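Local coordinates for protein vanadium-dependent haloperoxidase (Zobellia galactanivorans, PDB 4CIT) that probably oxidises iodide with hydrogen peroxide at a bound vanadate, as a bacterial vanadium-dependent iodoperoxidase, at residues 193-196 / 197-200; 245-248 / 249-252; 290-293 / 294-297; 315-318 / 319-323. All blocks are in the same frame, centred on the assembly; numbering follows the deposited sequence.

All four contacts are local, each made within one unbroken stretch of chain. Interactions 1 and 2 lie at the surface. Interaction 1 is a proline-rich loop closed by one backbone bond, two waters and a tyrosine ring. Interaction 2 is a helical turn with a polar side and an apolar side. Interactions 3 and 4 are buried near the centre of the chain, on the consecutive helices 288-302 and 307-335. Their centres are 11 Å apart, and they touch through sulfur: Met293 SD lies 3.6 Å from Met321 CE, and Met321 SD lies 3.6 Å from Trp292 CB. Their side chains are mostly apolar, and their polar ends are paired within their own helix or with neighbouring elements.

Interaction 1. Residues 193-196 / 197-200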
# COMPACT_ATOMS: atom_id res chain seq x y z
N PRO A 193 1.31 19.77 -14.58
CA PRO A 193 0.13 19.66 -13.79
C PRO A 193 -1.14 19.78 -14.62
O PRO A 193 -1.12 20.42 -15.69
CB PRO A 193 0.21 20.85 -12.80
CG PRO A 193 1.64 21.15 -12.67
CD PRO A 193 2.17 20.86 -14.09
N THR A 194 -2.15 19.09 -14.15
CA THR A 194 -3.42 18.88 -14.89
C THR A 194 -4.63 19.46 -14.21
O THR A 194 -4.70 19.51 -13.01
CB THR A 194 -3.66 17.34 -15.11
OG1 THR A 194 -3.50 16.61 -13.89
CG2 THR A 194 -2.62 16.75 -16.12
N PRO A 195 -5.66 19.87 -15.02
CA PRO A 195 -6.88 20.36 -14.42
C PRO A 195 -7.66 19.28 -13.74
O PRO A 195 -7.52 18.07 -14.08
CB PRO A 195 -7.67 20.88 -15.65
CG PRO A 195 -7.23 19.94 -16.78
CD PRO A 195 -5.74 19.78 -16.52
N PRO A 196 -8.58 19.65 -12.84
CA PRO A 196 -9.02 21.01 -12.50
C PRO A 196 -8.09 21.74 -11.53
O PRO A 196 -8.03 22.98 -11.54
CB PRO A 196 -10.42 20.77 -11.86
CG PRO A 196 -10.43 19.36 -11.38
CD PRO A 196 -9.54 18.60 -12.39
N ALA A 197 -7.30 21.01 -10.73
CA ALA A 197 -6.59 21.64 -9.57
C ALA A 197 -5.16 22.09 -9.85
O ALA A 197 -4.65 23.00 -9.21
CB ALA A 197 -6.66 20.71 -8.40
N TYR A 198 -4.52 21.56 -10.92
CA TYR A 198 -3.15 21.89 -11.34
C TYR A 198 -2.24 21.79 -10.16
O TYR A 198 -1.38 22.63 -9.96
CB TYR A 198 -3.03 23.27 -12.05
CG TYR A 198 -3.76 23.32 -13.35
CD1 TYR A 198 -3.16 22.88 -14.51
CD2 TYR A 198 -5.03 23.88 -13.43
CE1 TYR A 198 -3.83 22.94 -15.72
CE2 TYR A 198 -5.68 23.98 -14.63
CZ TYR A 198 -5.08 23.51 -15.76
OH TYR A 198 -5.73 23.59 -16.95
N MET A 199 -2.38 20.73 -9.43
CA MET A 199 -1.52 20.51 -8.25
C MET A 199 -0.10 20.16 -8.66
O MET A 199 0.14 19.53 -9.70
CB MET A 199 -2.07 19.38 -7.31
CG MET A 199 -3.35 19.60 -6.50
SD MET A 199 -3.93 18.12 -5.58
CE MET A 199 -2.43 17.60 -4.82
N ASP A 200 0.85 20.55 -7.83
CA ASP A 200 2.28 20.24 -8.06
C ASP A 200 2.44 18.70 -7.84
O ASP A 200 1.67 18.06 -7.10
CB ASP A 200 3.18 20.86 -6.98
CG ASP A 200 3.53 22.33 -7.21
OD1 ASP A 200 3.28 22.88 -8.28
OD2 ASP A 200 4.08 22.93 -6.24
O HOH W 1 -1.52 17.97 -11.41
O HOH W 2 -3.93 18.36 -10.23
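The loop between helices 172-175 and 235-253 makes a tight turn here, in which Tyr198 folds back on Thr194 and Pro195. The peptide bond between Pro195 and Pro196 is cis, which bends the chain sharply. Tyr198 N then donates to Thr194 O at 2.9 Å, with an N-H...O angle of 140°. This i to i+4 bond closes an alpha-turn. The bond is bent at the hydrogen, and the donor stands above the carbonyl plane rather than in line with a lone pair. Tyr198 has left-handed backbone angles, and its CG is anti to its own carbonyl carbon (chi1 -65°). This torsion lays the ring against the Thr194-Pro195 peptide. One ring face meets it, with Pro195 N 3.6 Å above the plane, toward the rim. Pro195 CB lies 3.7 Å from Tyr198 CZ, a proline-aromatic contact. Pro193 O sits at the ring edge, 3.4 Å from Tyr198 CD1. Two waters join the arms of the turn. One accepts from Thr194 N and donates to Met199 O at 2.8 Å. The other donates to Thr194 O and accepts from Met199 N at 2.9 Å. Thr194 O therefore takes two bonds. Pro196 rests on the loop residues Ser273 and Gln357, and Met199 on Tyr271. Thr194 packs on Thr342 and Pro195 on Glu341, both of helix 340-347, with the Thr194 side chain about 10 Å from bound vanadate.

Interaction 2. Residues 245-248 / 249-252; sequences DVRN and KITE
Arg247 and Thr251 meet on one side of a turn of helix 235-253, and Val246 and Ile250 pair on another. Four backbone i to i+4 bonds build the turn. They include Lys249 N to Asp245 O at 2.9 Å and Thr251 N to Arg247 O at 2.9 Å. The polar side chains come next. Arg247 has CG anti to its backbone N (chi1 -169°) and bends at chi2 (-81°), which carries the guanidinium along the helix to Thr251. There Thr251 OG1 stands over one face of the group, 2.7 Å from Arg247 NH1. This approach over the face is poorly angled and is not a hydrogen bond. The firm partner of the arginine is Lys353 O, bound by Arg247 NE. A water donates to Asn248 OD1 at 2.6 Å and also bonds Thr251 OG1 at 2.9 Å, bridging the two side chains. The apolar pair lies side by side, with Val246 CG1 4.0 Å from Ile250 CD1. Val246 packs on Met419 and Ile250 on Tyr420, both of helix 407-420. A leucine in place of Arg247 would probably leave Lys353 O without its donor and the Thr251 hydroxyl without the positive group beside it. The chemistry is thus divided round the helix. The apolar residues face helices 407-420 and 258-266, while the arginine ties this turn to the loop that holds Trp352 and Lys353.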
# COMPACT_ATOMS: atom_id res chain seq x y z
N ASP A 245 -9.26 6.65 -28.01
CA ASP A 245 -10.25 5.75 -28.63
C ASP A 245 -11.04 4.89 -27.61
O ASP A 245 -12.27 4.73 -27.69
CB ASP A 245 -9.64 4.77 -29.68
CG ASP A 245 -9.18 5.48 -30.96
OD1 ASP A 245 -9.59 6.66 -31.21
OD2 ASP A 245 -8.40 4.89 -31.74
N VAL A 246 -10.34 4.32 -26.63
CA VAL A 246 -11.01 3.64 -25.55
C VAL A 246 -12.05 4.51 -24.87
O VAL A 246 -13.14 4.05 -24.53
CB VAL A 246 -9.98 3.07 -24.52
CG1 VAL A 246 -10.63 2.59 -23.21
CG2 VAL A 246 -9.24 1.97 -25.14
N ARG A 247 -11.70 5.76 -24.51
CA ARG A 247 -12.61 6.65 -23.82
C ARG A 247 -13.80 6.89 -24.71
O ARG A 247 -14.97 6.81 -24.23
CB ARG A 247 -11.88 7.97 -23.48
CG ARG A 247 -12.68 8.82 -22.55
CD ARG A 247 -13.76 9.62 -23.21
NE ARG A 247 -14.50 10.15 -22.02
CZ ARG A 247 -15.51 9.58 -21.38
NH1 ARG A 247 -16.09 8.47 -21.81
NH2 ARG A 247 -16.02 10.19 -20.34
N ASN A 248 -13.55 7.09 -25.99
CA ASN A 248 -14.70 7.35 -26.93
C ASN A 248 -15.62 6.15 -27.11
O ASN A 248 -16.85 6.34 -27.21
CB ASN A 248 -14.22 7.89 -28.27
CG ASN A 248 -13.60 9.30 -28.16
OD1 ASN A 248 -13.83 10.01 -27.18
ND2 ASN A 248 -12.70 9.63 -29.07
N LYS A 249 -15.08 4.91 -27.12
CA LYS A 249 -15.91 3.68 -27.06
C LYS A 249 -16.73 3.57 -25.80
O LYS A 249 -17.93 3.21 -25.86
CB LYS A 249 -15.01 2.48 -27.22
CG LYS A 249 -14.44 2.38 -28.61
CD LYS A 249 -13.57 1.14 -28.74
CE LYS A 249 -12.96 1.04 -30.13
NZ LYS A 249 -12.08 -0.17 -30.25
N ILE A 250 -16.16 3.94 -24.64
CA ILE A 250 -16.90 4.01 -23.44
C ILE A 250 -18.07 4.99 -23.51
O ILE A 250 -19.18 4.66 -23.10
CB ILE A 250 -15.95 4.26 -22.23
CG1 ILE A 250 -15.07 3.03 -22.10
CG2 ILE A 250 -16.72 4.49 -21.00
CD1 ILE A 250 -13.94 3.24 -21.10
N THR A 251 -17.80 6.18 -24.01
CA THR A 251 -18.88 7.16 -24.30
C THR A 251 -19.97 6.52 -25.13
O THR A 251 -21.15 6.69 -24.81
CB THR A 251 -18.33 8.43 -24.98
OG1 THR A 251 -17.36 9.02 -24.09
CG2 THR A 251 -19.47 9.47 -25.36
N GLU A 252 -19.60 5.84 -26.22
CA GLU A 252 -20.59 5.26 -27.16
C GLU A 252 -21.43 4.20 -26.42
O GLU A 252 -22.64 4.12 -26.69
CB GLU A 252 -19.99 4.68 -28.46
CG GLU A 252 -19.07 5.56 -29.32
CD GLU A 252 -17.96 4.76 -30.09
OE1 GLU A 252 -18.14 3.54 -30.39
OE2 GLU A 252 -16.86 5.33 -30.40
O HOH W 3 -15.64 10.93 -25.51

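Interaction 3. Residues 290-293 / 294-297; sequences AHWM and GIAK
Ile295 reaches back one turn of helix 288-302 and sets its CD1 methyl over the face of Trp292. The methyl is 3.9 Å from the centroid of the six-membered ring and 11° off the ring normal, a CH-pi contact. Ile295 CG1 is anti to the carbonyl carbon (chi1 -63°), and the chain is extended beyond it, which aims CD1 along the helix. The same methyl lies 3.8 Å from His291 CD2, so the branch end sits between two aromatic side chains. An alanine in place of Ile295 would probably open a gap over the Trp292 face and beside His291, and lose the CH-pi contact. Met293 is the second residue of weight. It touches its neighbours here mainly through the backbone, with Lys297 N donating to Met293 O at 3.0 Å. Its side chain bends at chi2 and chi3 toward other helices. Gly294 is the third. Its N donates to Ala290 O at 2.9 Å, and a beta carbon built there would come 3.0 Å from His291 O, a tight fit. His291 NE2 bonds Asp391 OD2 and Trp292 NE1 bonds Ser372 OG, both outside this turn. Trp292 packs on Leu379 of helix 367-383, Met293 on Phe66 of helix 59-80, and Ile295 on Phe389 of strand 389-391. Trp292 and Met293 also touch Met321 of helix 307-335.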
# COMPACT_ATOMS: atom_id res chain seq x y z
N ALA A 290 -3.91 0.88 0.55
CA ALA A 290 -5.00 0.57 1.49
C ALA A 290 -5.96 -0.45 0.95
O ALA A 290 -6.42 -1.36 1.67
CB ALA A 290 -5.75 1.84 1.93
N HIS A 291 -6.26 -0.38 -0.38
CA HIS A 291 -7.16 -1.34 -0.95
C HIS A 291 -6.55 -2.75 -0.86
O HIS A 291 -7.28 -3.71 -0.49
CB HIS A 291 -7.42 -0.93 -2.37
CG HIS A 291 -8.50 -1.70 -3.07
ND1 HIS A 291 -9.19 -1.17 -4.14
CD2 HIS A 291 -9.03 -2.92 -2.86
CE1 HIS A 291 -10.14 -2.00 -4.51
NE2 HIS A 291 -10.00 -3.12 -3.83
N TRP A 292 -5.26 -2.87 -1.14
CA TRP A 292 -4.60 -4.18 -1.06
C TRP A 292 -4.45 -4.68 0.37
O TRP A 292 -4.48 -5.86 0.58
CB TRP A 292 -3.29 -4.20 -1.87
CG TRP A 292 -3.60 -4.36 -3.34
CD1 TRP A 292 -3.73 -3.35 -4.27
CD2 TRP A 292 -3.88 -5.57 -4.03
NE1 TRP A 292 -4.05 -3.87 -5.51
CE2 TRP A 292 -4.18 -5.24 -5.36
CE3 TRP A 292 -3.95 -6.90 -3.63
CZ2 TRP A 292 -4.48 -6.22 -6.31
CZ3 TRP A 292 -4.20 -7.88 -4.57
CH2 TRP A 292 -4.50 -7.52 -5.90
N MET A 293 -4.30 -3.78 1.32
CA MET A 293 -4.38 -4.13 2.71
C MET A 293 -5.73 -4.70 3.05
O MET A 293 -5.84 -5.69 3.79
CB MET A 293 -3.98 -2.98 3.66
CG MET A 293 -2.56 -2.59 3.57
SD MET A 293 -1.36 -3.86 4.12
CE MET A 293 -1.86 -3.98 5.78
N GLY A 294 -6.79 -4.16 2.47
CA GLY A 294 -8.07 -4.65 2.61
C GLY A 294 -8.27 -6.05 2.01
O GLY A 294 -8.94 -6.93 2.65
N ILE A 295 -7.67 -6.30 0.83
CA ILE A 295 -7.70 -7.64 0.23
C ILE A 295 -6.90 -8.63 1.06
O ILE A 295 -7.39 -9.78 1.23
CB ILE A 295 -7.18 -7.59 -1.23
CG1 ILE A 295 -8.14 -6.69 -2.03
CG2 ILE A 295 -6.96 -8.95 -1.84
CD1 ILE A 295 -7.72 -6.40 -3.41
N ALA A 296 -5.80 -8.18 1.65
CA ALA A 296 -5.06 -9.07 2.55
C ALA A 296 -5.90 -9.50 3.74
O ALA A 296 -5.87 -10.65 4.15
CB ALA A 296 -3.82 -8.42 3.01
N LYS A 297 -6.65 -8.57 4.28
CA LYS A 297 -7.57 -8.87 5.37
C LYS A 297 -8.66 -9.88 5.00
O LYS A 297 -8.95 -10.84 5.74
CB LYS A 297 -8.19 -7.54 5.85
CG LYS A 297 -9.32 -7.79 6.90
CD LYS A 297 -10.02 -6.52 7.48
CE LYS A 297 -10.58 -5.53 6.43
NZ LYS A 297 -11.24 -4.31 7.06

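Interaction 4. Residues 315-318 / 319-323; sequences TKAS and VAMAD
Val319 and Thr315 meet on one side of helix 307-335, and Met321 and Ala317 on another, in a stretch that is buried throughout. Backbone bonds come first. Val319 N donates to Thr315 O at 3.0 Å, and the i to i+4 bonds of Ala320, Met321 and Ala322 follow. This is a regular alpha-helical ladder, and Asp323 N continues it to Val319 O. Side-chain contacts are light: methyl and methylene groups lie against backbone oxygens, and the apolar pair is Ala317 CB with Met321 CE. Val319 CG2 is anti to its own carbonyl carbon and lies against Thr315 O at 3.3 Å. Met321 extends outward from the helix and bends at chi3 (-82°), which turns CE back toward Ala317, 3.7 Å from Ala317 O and 4.4 Å from Ala317 CB. Ala317, Ala320 and Ala322 add small methyl groups to the buried surface. Polar side chains turn to partners elsewhere. Ser318 OG sits between its backbone N and carbonyl carbon (chi1 65°), from where it reaches Tyr314 O one turn back. Thr315 OG1 likewise bonds Leu311 O. Lys316 NZ forms a salt bridge with Glu381 of helix 367-383, and both carboxylate oxygens of Asp323 take backbone N-H groups of the 212-214 loop. The buried hydroxyls thus bond chiefly to carbonyls of their own helix, with weak further bonds to Asn70, and the charged groups find partners in other elements. This helix belongs to the PAP2 family region. Its small and apolar side chains let helices 59-80, 288-302 and 367-383 pack against it, while the Lys316 salt bridge and the Asp323 hydrogen bonds join it to helix 367-383 and to the 212-214 loop.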
# COMPACT_ATOMS: atom_id res chain seq x y z
N THR A 315 2.44 -8.15 7.16
CA THR A 315 3.76 -7.62 7.16
C THR A 315 4.48 -7.83 5.90
O THR A 315 5.07 -6.87 5.33
CB THR A 315 4.53 -8.19 8.37
OG1 THR A 315 3.78 -7.87 9.56
CG2 THR A 315 5.87 -7.51 8.47
N LYS A 316 4.41 -9.05 5.36
CA LYS A 316 5.08 -9.30 4.09
C LYS A 316 4.43 -8.39 2.97
O LYS A 316 5.19 -7.82 2.16
CB LYS A 316 5.06 -10.78 3.76
CG LYS A 316 6.08 -11.18 2.72
CD LYS A 316 6.06 -12.66 2.35
CE LYS A 316 6.31 -13.63 3.45
NZ LYS A 316 6.68 -15.01 2.95
N ALA A 317 3.14 -8.26 2.98
CA ALA A 317 2.40 -7.43 1.97
C ALA A 317 2.72 -5.95 2.08
O ALA A 317 3.04 -5.26 1.06
CB ALA A 317 0.92 -7.68 1.97
N SER A 318 2.71 -5.44 3.32
CA SER A 318 2.91 -4.02 3.52
C SER A 318 4.37 -3.64 3.24
O SER A 318 4.60 -2.56 2.69
CB SER A 318 2.38 -3.54 4.85
OG SER A 318 3.10 -4.12 5.92
N VAL A 319 5.34 -4.44 3.66
CA VAL A 319 6.72 -4.18 3.30
C VAL A 319 6.97 -4.18 1.78
O VAL A 319 7.55 -3.25 1.21
CB VAL A 319 7.65 -5.15 4.02
CG1 VAL A 319 9.03 -5.05 3.47
CG2 VAL A 319 7.61 -4.84 5.53
N ALA A 320 6.41 -5.17 1.09
CA ALA A 320 6.50 -5.18 -0.35
C ALA A 320 5.86 -3.92 -0.97
O ALA A 320 6.47 -3.37 -1.93
CB ALA A 320 5.92 -6.44 -0.92
N MET A 321 4.65 -3.53 -0.55
CA MET A 321 4.02 -2.39 -1.14
C MET A 321 4.81 -1.09 -0.92
O MET A 321 4.78 -0.19 -1.78
CB MET A 321 2.60 -2.25 -0.66
CG MET A 321 1.68 -3.29 -1.26
SD MET A 321 -0.09 -2.99 -0.86
CE MET A 321 -0.24 -3.66 0.71
N ALA A 322 5.42 -0.94 0.26
CA ALA A 322 6.15 0.29 0.58
C ALA A 322 7.34 0.32 -0.39
O ALA A 322 7.59 1.40 -1.03
CB ALA A 322 6.62 0.30 2.00
N ASP A 323 8.01 -0.82 -0.63
CA ASP A 323 9.13 -0.84 -1.60
C ASP A 323 8.64 -0.63 -3.06
O ASP A 323 9.29 0.06 -3.86
CB ASP A 323 10.04 -2.07 -1.42
CG ASP A 323 11.05 -1.90 -0.20
OD1 ASP A 323 10.92 -0.86 0.61
OD2 ASP A 323 11.94 -2.79 -0.13